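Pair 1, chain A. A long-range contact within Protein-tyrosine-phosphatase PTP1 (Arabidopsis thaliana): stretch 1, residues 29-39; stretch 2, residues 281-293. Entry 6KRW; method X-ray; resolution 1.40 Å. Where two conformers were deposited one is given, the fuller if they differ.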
# COMPACT_ATOMS: atom_id res chain seq x y z
N SER A 29 24.74 6.26 -6.90
CA SER A 29 23.96 5.53 -7.94
C SER A 29 22.47 5.60 -7.62
O SER A 29 21.65 5.81 -8.52
CB SER A 29 24.44 4.11 -8.12
OG SER A 29 24.15 3.33 -6.96
N ILE A 30 22.14 5.45 -6.36
CA ILE A 30 20.72 5.50 -5.89
C ILE A 30 20.18 6.92 -6.07
O ILE A 30 19.06 7.07 -6.55
CB ILE A 30 20.64 5.05 -4.43
CG1 ILE A 30 21.08 3.59 -4.30
CG2 ILE A 30 19.25 5.30 -3.87
CD1 ILE A 30 21.26 3.13 -2.87
N ALA A 31 20.95 7.93 -5.67
CA ALA A 31 20.51 9.34 -5.79
C ALA A 31 20.24 9.66 -7.26
O ALA A 31 19.21 10.32 -7.54
CB ALA A 31 21.52 10.28 -5.18
N HIS A 32 21.14 9.20 -8.14
CA HIS A 32 21.02 9.44 -9.61
C HIS A 32 19.73 8.81 -10.11
O HIS A 32 19.03 9.45 -10.93
CB HIS A 32 22.26 8.89 -10.35
CG HIS A 32 22.36 9.34 -11.76
ND1 HIS A 32 21.90 8.58 -12.82
CD2 HIS A 32 22.91 10.45 -12.30
CE1 HIS A 32 22.14 9.21 -13.95
NE2 HIS A 32 22.77 10.36 -13.66
N GLU A 33 19.41 7.59 -9.67
CA GLU A 33 18.15 6.94 -10.10
C GLU A 33 16.96 7.83 -9.73
O GLU A 33 16.05 8.04 -10.56
CB GLU A 33 17.99 5.55 -9.49
CG GLU A 33 18.99 4.52 -9.98
CD GLU A 33 18.89 3.15 -9.34
OE1 GLU A 33 19.56 2.22 -9.80
OE2 GLU A 33 18.16 3.03 -8.33
N PHE A 34 16.90 8.29 -8.47
CA PHE A 34 15.72 9.08 -8.04
C PHE A 34 15.65 10.41 -8.79
O PHE A 34 14.54 10.81 -9.17
CB PHE A 34 15.72 9.29 -6.52
CG PHE A 34 14.41 9.84 -6.04
CD1 PHE A 34 13.30 9.02 -5.96
CD2 PHE A 34 14.27 11.19 -5.72
CE1 PHE A 34 12.08 9.53 -5.54
CE2 PHE A 34 13.04 11.69 -5.33
CZ PHE A 34 11.95 10.86 -5.22
N THR A 35 16.78 11.09 -8.98
CA THR A 35 16.80 12.35 -9.75
C THR A 35 16.25 12.09 -11.17
O THR A 35 15.48 12.94 -11.69
CB THR A 35 18.21 12.94 -9.76
OG1 THR A 35 18.56 13.22 -8.40
CG2 THR A 35 18.28 14.21 -10.57
N GLY A 36 16.63 10.96 -11.76
CA GLY A 36 16.12 10.61 -13.10
C GLY A 36 14.62 10.37 -13.09
O GLY A 36 13.92 10.80 -14.02
N LEU A 37 14.12 9.66 -12.10
CA LEU A 37 12.66 9.45 -11.97
C LEU A 37 11.96 10.80 -11.84
O LEU A 37 10.91 11.00 -12.47
CB LEU A 37 12.35 8.59 -10.74
CG LEU A 37 12.71 7.11 -10.86
CD1 LEU A 37 12.72 6.42 -9.50
CD2 LEU A 37 11.74 6.40 -11.81
N GLN A 38 12.49 11.72 -11.04
CA GLN A 38 11.84 13.03 -10.87
C GLN A 38 11.88 13.82 -12.18
O GLN A 38 10.91 14.51 -12.48
CB GLN A 38 12.52 13.79 -9.73
CG GLN A 38 12.35 13.15 -8.36
CD GLN A 38 10.91 13.11 -7.94
OE1 GLN A 38 10.16 12.21 -8.34
NE2 GLN A 38 10.52 14.06 -7.11
N ALA A 39 12.95 13.70 -12.96
CA ALA A 39 13.05 14.40 -14.27
C ALA A 39 11.95 13.91 -15.21
O ALA A 39 11.49 14.69 -16.05
CB ALA A 39 14.43 14.20 -14.86
N MET A 281 4.04 7.84 -6.86
CA MET A 281 4.43 6.75 -5.93
C MET A 281 5.92 6.88 -5.60
O MET A 281 6.72 7.00 -6.47
CB MET A 281 4.12 5.38 -6.53
CG MET A 281 2.64 5.15 -6.69
SD MET A 281 1.85 4.48 -5.20
CE MET A 281 2.24 2.75 -5.42
N VAL A 282 6.23 6.86 -4.27
CA VAL A 282 7.58 7.10 -3.67
C VAL A 282 7.87 8.59 -3.81
O VAL A 282 8.32 9.04 -4.87
CB VAL A 282 8.71 6.20 -4.19
CG1 VAL A 282 9.98 6.36 -3.34
CG2 VAL A 282 8.30 4.75 -4.21
N GLN A 283 7.62 9.36 -2.75
CA GLN A 283 7.63 10.83 -2.84
C GLN A 283 9.01 11.46 -2.69
O GLN A 283 9.23 12.51 -3.30
CB GLN A 283 6.62 11.41 -1.86
CG GLN A 283 5.21 11.30 -2.37
CD GLN A 283 4.97 12.44 -3.32
OE1 GLN A 283 4.90 13.59 -2.91
NE2 GLN A 283 4.87 12.11 -4.60
N THR A 284 9.91 10.87 -1.91
CA THR A 284 11.16 11.61 -1.60
C THR A 284 12.40 10.76 -1.84
O THR A 284 12.30 9.54 -1.83
CB THR A 284 11.16 12.11 -0.15
OG1 THR A 284 11.32 10.98 0.70
CG2 THR A 284 9.91 12.87 0.25
N MET A 285 13.54 11.41 -1.95
CA MET A 285 14.80 10.65 -2.13
C MET A 285 15.10 9.84 -0.86
O MET A 285 15.58 8.72 -0.98
CB MET A 285 15.96 11.60 -2.46
CG MET A 285 17.25 10.87 -2.78
SD MET A 285 18.63 11.98 -3.19
CE MET A 285 18.12 12.53 -4.81
N ASP A 286 14.77 10.36 0.33
CA ASP A 286 14.95 9.55 1.56
C ASP A 286 14.06 8.30 1.52
O ASP A 286 14.53 7.23 1.93
CB ASP A 286 14.70 10.38 2.82
CG ASP A 286 15.81 11.34 3.16
OD1 ASP A 286 16.92 11.20 2.60
OD2 ASP A 286 15.56 12.21 3.99
N GLN A 287 12.84 8.41 0.99
CA GLN A 287 11.96 7.23 0.88
C GLN A 287 12.57 6.23 -0.11
O GLN A 287 12.49 5.05 0.14
CB GLN A 287 10.54 7.64 0.48
CG GLN A 287 9.78 8.21 1.66
CD GLN A 287 8.46 8.84 1.27
OE1 GLN A 287 8.10 8.85 0.09
NE2 GLN A 287 7.73 9.36 2.24
N TYR A 288 13.16 6.72 -1.20
CA TYR A 288 13.78 5.82 -2.19
C TYR A 288 14.96 5.10 -1.56
O TYR A 288 15.10 3.91 -1.73
CB TYR A 288 14.14 6.66 -3.42
CG TYR A 288 14.54 5.83 -4.61
CD1 TYR A 288 13.59 5.11 -5.31
CD2 TYR A 288 15.86 5.75 -5.01
CE1 TYR A 288 13.95 4.33 -6.40
CE2 TYR A 288 16.22 5.00 -6.12
CZ TYR A 288 15.26 4.25 -6.78
OH TYR A 288 15.59 3.50 -7.89
N PHE A 289 15.77 5.82 -0.79
CA PHE A 289 16.90 5.18 -0.06
C PHE A 289 16.35 4.15 0.93
O PHE A 289 16.93 3.06 1.09
CB PHE A 289 17.76 6.23 0.66
CG PHE A 289 18.91 6.72 -0.17
CD1 PHE A 289 20.13 6.07 -0.14
CD2 PHE A 289 18.77 7.83 -0.99
CE1 PHE A 289 21.20 6.53 -0.90
CE2 PHE A 289 19.83 8.26 -1.77
CZ PHE A 289 21.05 7.63 -1.72
N PHE A 290 15.25 4.48 1.60
CA PHE A 290 14.66 3.56 2.60
C PHE A 290 14.22 2.26 1.91
O PHE A 290 14.37 1.19 2.48
CB PHE A 290 13.51 4.25 3.34
CG PHE A 290 12.88 3.42 4.43
CD1 PHE A 290 13.46 3.35 5.69
CD2 PHE A 290 11.72 2.72 4.21
CE1 PHE A 290 12.88 2.57 6.69
CE2 PHE A 290 11.13 1.95 5.21
CZ PHE A 290 11.72 1.88 6.46
N CYS A 291 13.70 2.36 0.67
CA CYS A 291 13.35 1.15 -0.11
C CYS A 291 14.58 0.26 -0.22
O CYS A 291 14.51 -0.91 0.05
CB CYS A 291 12.95 1.47 -1.56
SG CYS A 291 11.35 2.26 -1.77
N TYR A 292 15.71 0.84 -0.64
CA TYR A 292 16.94 0.04 -0.84
C TYR A 292 17.36 -0.58 0.50
O TYR A 292 17.68 -1.76 0.55
CB TYR A 292 18.06 0.90 -1.38
CG TYR A 292 18.15 0.92 -2.89
CD1 TYR A 292 18.80 -0.10 -3.55
CD2 TYR A 292 17.61 1.95 -3.63
CE1 TYR A 292 18.91 -0.12 -4.92
CE2 TYR A 292 17.72 1.95 -5.02
CZ TYR A 292 18.36 0.91 -5.65
OH TYR A 292 18.50 0.85 -7.02
N ASN A 293 17.35 0.22 1.57
CA ASN A 293 17.83 -0.27 2.89
C ASN A 293 16.92 -1.40 3.36
O ASN A 293 17.45 -2.41 3.85
CB ASN A 293 17.89 0.90 3.87
CG ASN A 293 19.06 1.81 3.61
OD1 ASN A 293 20.13 1.35 3.27
ND2 ASN A 293 18.88 3.10 3.82
O HOH W 1 7.78 13.60 -5.67

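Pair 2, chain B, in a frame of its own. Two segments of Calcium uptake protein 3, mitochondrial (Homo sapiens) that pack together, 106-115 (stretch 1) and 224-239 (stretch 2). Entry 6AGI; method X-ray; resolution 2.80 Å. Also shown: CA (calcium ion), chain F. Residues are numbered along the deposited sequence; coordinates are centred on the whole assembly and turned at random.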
# COMPACT_ATOMS: atom_id res chain seq x y z
N GLY B 106 3.80 -10.03 -2.72
CA GLY B 106 2.44 -10.16 -3.15
C GLY B 106 2.18 -11.45 -3.89
O GLY B 106 1.03 -11.91 -3.90
N PHE B 107 3.22 -12.05 -4.50
CA PHE B 107 3.00 -13.29 -5.22
C PHE B 107 2.47 -14.34 -4.26
O PHE B 107 1.60 -15.15 -4.62
CB PHE B 107 4.30 -13.82 -5.87
CG PHE B 107 4.96 -12.88 -6.86
CD1 PHE B 107 4.34 -11.70 -7.29
CD2 PHE B 107 6.25 -13.16 -7.31
CE1 PHE B 107 4.98 -10.84 -8.19
CE2 PHE B 107 6.91 -12.30 -8.20
CZ PHE B 107 6.28 -11.14 -8.65
N ARG B 108 2.96 -14.30 -3.01
CA ARG B 108 2.46 -15.21 -1.99
C ARG B 108 1.04 -14.84 -1.59
O ARG B 108 0.20 -15.73 -1.43
CB ARG B 108 3.36 -15.19 -0.78
CG ARG B 108 2.98 -16.17 0.26
CD ARG B 108 3.88 -15.99 1.48
NE ARG B 108 5.31 -15.96 1.14
CZ ARG B 108 6.15 -16.99 1.22
NH1 ARG B 108 5.73 -18.18 1.63
NH2 ARG B 108 7.42 -16.83 0.89
N ILE B 109 0.75 -13.53 -1.43
CA ILE B 109 -0.64 -13.19 -1.14
C ILE B 109 -1.56 -13.71 -2.26
O ILE B 109 -2.66 -14.22 -2.00
CB ILE B 109 -0.82 -11.68 -0.93
CG1 ILE B 109 -0.19 -11.24 0.39
CG2 ILE B 109 -2.30 -11.27 -0.90
CD1 ILE B 109 0.16 -9.72 0.40
N ALA B 110 -1.11 -13.64 -3.51
CA ALA B 110 -1.92 -14.08 -4.64
C ALA B 110 -2.13 -15.59 -4.65
O ALA B 110 -3.27 -16.07 -4.73
CB ALA B 110 -1.27 -13.61 -5.94
N PHE B 111 -1.03 -16.35 -4.53
CA PHE B 111 -1.11 -17.80 -4.41
C PHE B 111 -2.08 -18.24 -3.32
O PHE B 111 -2.94 -19.11 -3.53
CB PHE B 111 0.29 -18.37 -4.12
CG PHE B 111 0.31 -19.87 -4.05
CD1 PHE B 111 0.41 -20.62 -5.21
CD2 PHE B 111 0.21 -20.51 -2.83
CE1 PHE B 111 0.40 -22.01 -5.16
CE2 PHE B 111 0.21 -21.91 -2.77
CZ PHE B 111 0.30 -22.66 -3.94
N ASN B 112 -1.95 -17.64 -2.12
CA ASN B 112 -2.88 -17.99 -1.05
C ASN B 112 -4.30 -17.56 -1.39
O ASN B 112 -5.25 -18.28 -1.07
CB ASN B 112 -2.42 -17.36 0.25
CG ASN B 112 -1.26 -18.09 0.85
OD1 ASN B 112 -1.03 -19.25 0.52
ND2 ASN B 112 -0.51 -17.41 1.74
N MET B 113 -4.48 -16.44 -2.08
CA MET B 113 -5.83 -16.11 -2.49
C MET B 113 -6.41 -17.15 -3.43
O MET B 113 -7.63 -17.30 -3.50
CB MET B 113 -5.88 -14.72 -3.14
CG MET B 113 -5.93 -13.58 -2.14
SD MET B 113 -7.41 -13.66 -1.15
CE MET B 113 -8.47 -12.66 -2.20
N PHE B 114 -5.56 -17.89 -4.14
CA PHE B 114 -6.04 -18.93 -5.04
C PHE B 114 -6.32 -20.26 -4.33
O PHE B 114 -7.30 -20.93 -4.65
CB PHE B 114 -5.03 -19.13 -6.16
CG PHE B 114 -5.26 -18.28 -7.37
CD1 PHE B 114 -6.22 -18.64 -8.31
CD2 PHE B 114 -4.49 -17.14 -7.60
CE1 PHE B 114 -6.42 -17.86 -9.44
CE2 PHE B 114 -4.68 -16.36 -8.73
CZ PHE B 114 -5.65 -16.71 -9.64
N ASP B 115 -5.48 -20.64 -3.37
CA ASP B 115 -5.53 -21.98 -2.79
C ASP B 115 -6.65 -22.01 -1.73
O ASP B 115 -6.44 -22.04 -0.51
CB ASP B 115 -4.16 -22.35 -2.22
CG ASP B 115 -4.07 -23.79 -1.72
OD1 ASP B 115 -4.84 -24.70 -2.18
OD2 ASP B 115 -3.15 -24.02 -0.88
N GLU B 224 -0.87 -29.72 -11.21
CA GLU B 224 -1.11 -28.72 -10.18
C GLU B 224 0.12 -27.84 -9.98
O GLU B 224 1.24 -28.21 -10.32
CB GLU B 224 -1.49 -29.36 -8.83
CG GLU B 224 -2.73 -30.23 -8.84
CD GLU B 224 -2.41 -31.68 -8.49
OE1 GLU B 224 -1.31 -31.93 -7.94
OE2 GLU B 224 -3.26 -32.56 -8.77
N LEU B 225 -0.15 -26.64 -9.42
CA LEU B 225 0.81 -25.55 -9.31
C LEU B 225 1.17 -25.31 -7.85
O LEU B 225 0.28 -25.01 -7.04
CB LEU B 225 0.23 -24.27 -9.90
CG LEU B 225 0.45 -23.91 -11.36
CD1 LEU B 225 -0.11 -22.50 -11.56
CD2 LEU B 225 1.93 -23.95 -11.69
N ASN B 226 2.45 -25.44 -7.51
CA ASN B 226 2.91 -25.10 -6.17
C ASN B 226 3.31 -23.62 -6.13
O ASN B 226 3.33 -22.93 -7.16
CB ASN B 226 4.07 -26.01 -5.76
CG ASN B 226 5.34 -25.77 -6.59
OD1 ASN B 226 5.32 -25.05 -7.59
ND2 ASN B 226 6.42 -26.40 -6.19
N PHE B 227 3.65 -23.13 -4.94
CA PHE B 227 4.02 -21.72 -4.81
C PHE B 227 5.26 -21.37 -5.63
O PHE B 227 5.37 -20.26 -6.17
CB PHE B 227 4.28 -21.38 -3.35
CG PHE B 227 4.72 -19.98 -3.15
CD1 PHE B 227 4.05 -18.92 -3.78
CD2 PHE B 227 5.85 -19.71 -2.39
CE1 PHE B 227 4.49 -17.61 -3.61
CE2 PHE B 227 6.30 -18.41 -2.22
CZ PHE B 227 5.63 -17.35 -2.82
N GLU B 228 6.21 -22.29 -5.72
CA GLU B 228 7.47 -21.96 -6.37
C GLU B 228 7.28 -21.70 -7.87
O GLU B 228 7.80 -20.71 -8.41
CB GLU B 228 8.48 -23.06 -6.06
CG GLU B 228 8.90 -23.09 -4.56
CD GLU B 228 7.97 -23.92 -3.62
OE1 GLU B 228 7.26 -24.84 -4.09
OE2 GLU B 228 7.96 -23.66 -2.38
N ASP B 229 6.47 -22.53 -8.56
CA ASP B 229 6.23 -22.25 -9.97
C ASP B 229 5.44 -20.97 -10.19
O ASP B 229 5.75 -20.19 -11.10
CB ASP B 229 5.48 -23.40 -10.67
CG ASP B 229 6.12 -24.75 -10.43
OD1 ASP B 229 7.35 -24.86 -10.61
OD2 ASP B 229 5.37 -25.73 -10.17
N PHE B 230 4.45 -20.71 -9.34
CA PHE B 230 3.66 -19.48 -9.40
C PHE B 230 4.55 -18.25 -9.28
O PHE B 230 4.48 -17.33 -10.10
CB PHE B 230 2.66 -19.56 -8.25
CG PHE B 230 1.42 -18.73 -8.39
CD1 PHE B 230 0.41 -19.12 -9.26
CD2 PHE B 230 1.22 -17.63 -7.56
CE1 PHE B 230 -0.76 -18.37 -9.36
CE2 PHE B 230 0.07 -16.89 -7.65
CZ PHE B 230 -0.93 -17.26 -8.55
N TYR B 231 5.40 -18.24 -8.25
CA TYR B 231 6.38 -17.18 -8.07
C TYR B 231 7.24 -17.03 -9.31
O TYR B 231 7.54 -15.91 -9.74
CB TYR B 231 7.25 -17.48 -6.85
CG TYR B 231 8.21 -16.37 -6.46
CD1 TYR B 231 9.35 -16.11 -7.20
CD2 TYR B 231 7.98 -15.62 -5.33
CE1 TYR B 231 10.22 -15.10 -6.83
CE2 TYR B 231 8.85 -14.60 -4.95
CZ TYR B 231 9.98 -14.35 -5.72
OH TYR B 231 10.85 -13.36 -5.37
N ARG B 232 7.67 -18.16 -9.89
CA ARG B 232 8.59 -18.02 -11.01
C ARG B 232 7.89 -17.47 -12.24
O ARG B 232 8.48 -16.69 -12.99
CB ARG B 232 9.26 -19.35 -11.31
CG ARG B 232 10.25 -19.76 -10.26
CD ARG B 232 11.11 -20.92 -10.68
NE ARG B 232 10.41 -22.19 -10.56
CZ ARG B 232 10.69 -23.10 -9.63
NH1 ARG B 232 11.65 -22.86 -8.73
NH2 ARG B 232 10.01 -24.24 -9.57
N PHE B 233 6.62 -17.83 -12.45
CA PHE B 233 5.87 -17.26 -13.56
C PHE B 233 5.73 -15.75 -13.40
O PHE B 233 5.98 -15.00 -14.36
CB PHE B 233 4.51 -17.91 -13.68
CG PHE B 233 3.69 -17.32 -14.79
CD1 PHE B 233 3.98 -17.61 -16.11
CD2 PHE B 233 2.65 -16.44 -14.52
CE1 PHE B 233 3.24 -17.07 -17.14
CE2 PHE B 233 1.91 -15.88 -15.55
CZ PHE B 233 2.20 -16.19 -16.87
N MET B 234 5.31 -15.27 -12.20
CA MET B 234 5.15 -13.83 -12.05
C MET B 234 6.48 -13.08 -12.08
O MET B 234 6.58 -11.99 -12.67
CB MET B 234 4.38 -13.41 -10.78
CG MET B 234 2.95 -13.96 -10.64
SD MET B 234 2.14 -14.03 -9.08
CE MET B 234 1.68 -12.32 -8.98
N ASP B 235 7.54 -13.65 -11.51
CA ASP B 235 8.85 -13.01 -11.60
C ASP B 235 9.32 -12.95 -13.05
O ASP B 235 9.82 -11.92 -13.51
CB ASP B 235 9.82 -13.74 -10.66
CG ASP B 235 11.18 -13.08 -10.55
OD1 ASP B 235 11.26 -11.84 -10.43
OD2 ASP B 235 12.18 -13.82 -10.50
N ASN B 236 9.12 -14.03 -13.80
CA ASN B 236 9.57 -14.04 -15.18
C ASN B 236 8.75 -13.13 -16.07
O ASN B 236 9.27 -12.62 -17.07
CB ASN B 236 9.50 -15.44 -15.79
CG ASN B 236 10.47 -16.37 -15.18
OD1 ASN B 236 11.51 -15.94 -14.65
ND2 ASN B 236 10.21 -17.67 -15.32
N LEU B 237 7.49 -12.89 -15.72
CA LEU B 237 6.71 -11.99 -16.55
C LEU B 237 7.07 -10.54 -16.29
O LEU B 237 7.17 -9.76 -17.24
CB LEU B 237 5.21 -12.21 -16.34
CG LEU B 237 4.38 -11.28 -17.24
CD1 LEU B 237 4.23 -11.80 -18.66
CD2 LEU B 237 3.03 -10.97 -16.63
N GLN B 238 7.21 -10.17 -15.01
CA GLN B 238 7.75 -8.85 -14.69
C GLN B 238 9.06 -8.61 -15.41
O GLN B 238 9.27 -7.54 -16.01
CB GLN B 238 7.91 -8.67 -13.18
CG GLN B 238 6.60 -8.33 -12.58
CD GLN B 238 6.60 -8.26 -11.08
OE1 GLN B 238 5.54 -8.15 -10.49
NE2 GLN B 238 7.78 -8.24 -10.46
N THR B 239 9.95 -9.59 -15.36
CA THR B 239 11.23 -9.39 -16.02
C THR B 239 11.08 -9.31 -17.55
O THR B 239 11.76 -8.51 -18.18
CB THR B 239 12.21 -10.49 -15.61
OG1 THR B 239 12.56 -10.34 -14.22
CG2 THR B 239 13.49 -10.43 -16.44
CA CA F . -5.61 -26.49 -3.89

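The sharpest difference lies at one matched position, Glu33(A) in pair 1 and Ala110(B) in pair 2. Glu33(A) sends its carboxylate between two tyrosines, and its OE2 accepts hydrogen bonds from Tyr288(A) OH and Tyr292(A) OH, each at 2.6 Å. In pair 2 no hydrogen bond crosses the contact. The tyrosine positions hold Phe230(B) and Met234(B), which have no hydroxyl to satisfy, and the small Ala110(B) lies at the edge of the Phe230(B) ring, its CB 3.9 Å from Phe230(B) CE2.

The backbone frame is nevertheless the same. The N, CA and C atoms of fourteen central residues superpose with an RMSD of 0.4 Å, the helices cross at 129° in pair 1 and 128° in pair 2, and their axes approach to 9.8 and 9.7 Å. The buried surface is also nearly equal, 642 and 643 Å².

The one matched position with the same residue in both pairs is a phenylalanine, Phe34(A) and Phe111(B), with chi1 in t in both. Each lays a ring face against the first turn of the opposing helix, where a flat ring can come close to backbone: Phe34(A) CE2 is 3.4 Å from Met285(A) N, and Phe111(B) CE1 is 3.4 Å from Phe227(B) N. The residue before that turn caps it in both pairs. Thr284(A) OG1 accepts from Gln287(A) N at 3.0 Å, and Asn226(B) OD1 accepts from Asp229(B) N at 2.9 Å; both side chains are short enough to turn back to the free amides of a helix start.

One turn earlier on the first helix, Ile30(A) matches Phe107(B). Ile30(A) reaches three rings: CG2 lies over the face of Phe289(A), 3.6 Å from Phe289(A) CZ, and CG1 over that of Tyr292(A), while CG2 also touches Tyr288(A) and Tyr292(A). Here pair 2 has the aromatic residue on the first helix, Phe107(B), and Met234(B) where pair 1 has Tyr292(A). Phe107(B) turns its edge to the face of Tyr231(B), Phe107(B) CD2 lying 3.6 Å from Tyr231(B) CD2, and takes Met234(B) CB over its own face. In pair 1, Tyr288(A) fits as a knob among Ile30(A), Glu33(A), Phe34(A) and Leu37(A).

At the margin, the small Ala31(A) packs against the long, unbranched Met285(A), whose SD lies 3.9 Å from Ala31(A) CB. The guanidinium of the matching Arg108(B) turns a face to Phe227(B) CE2, with Arg108(B) NH2 3.7 Å from that atom, packing its flat surface against the ring's rim while the exposed residue leaves the charge open to solvent.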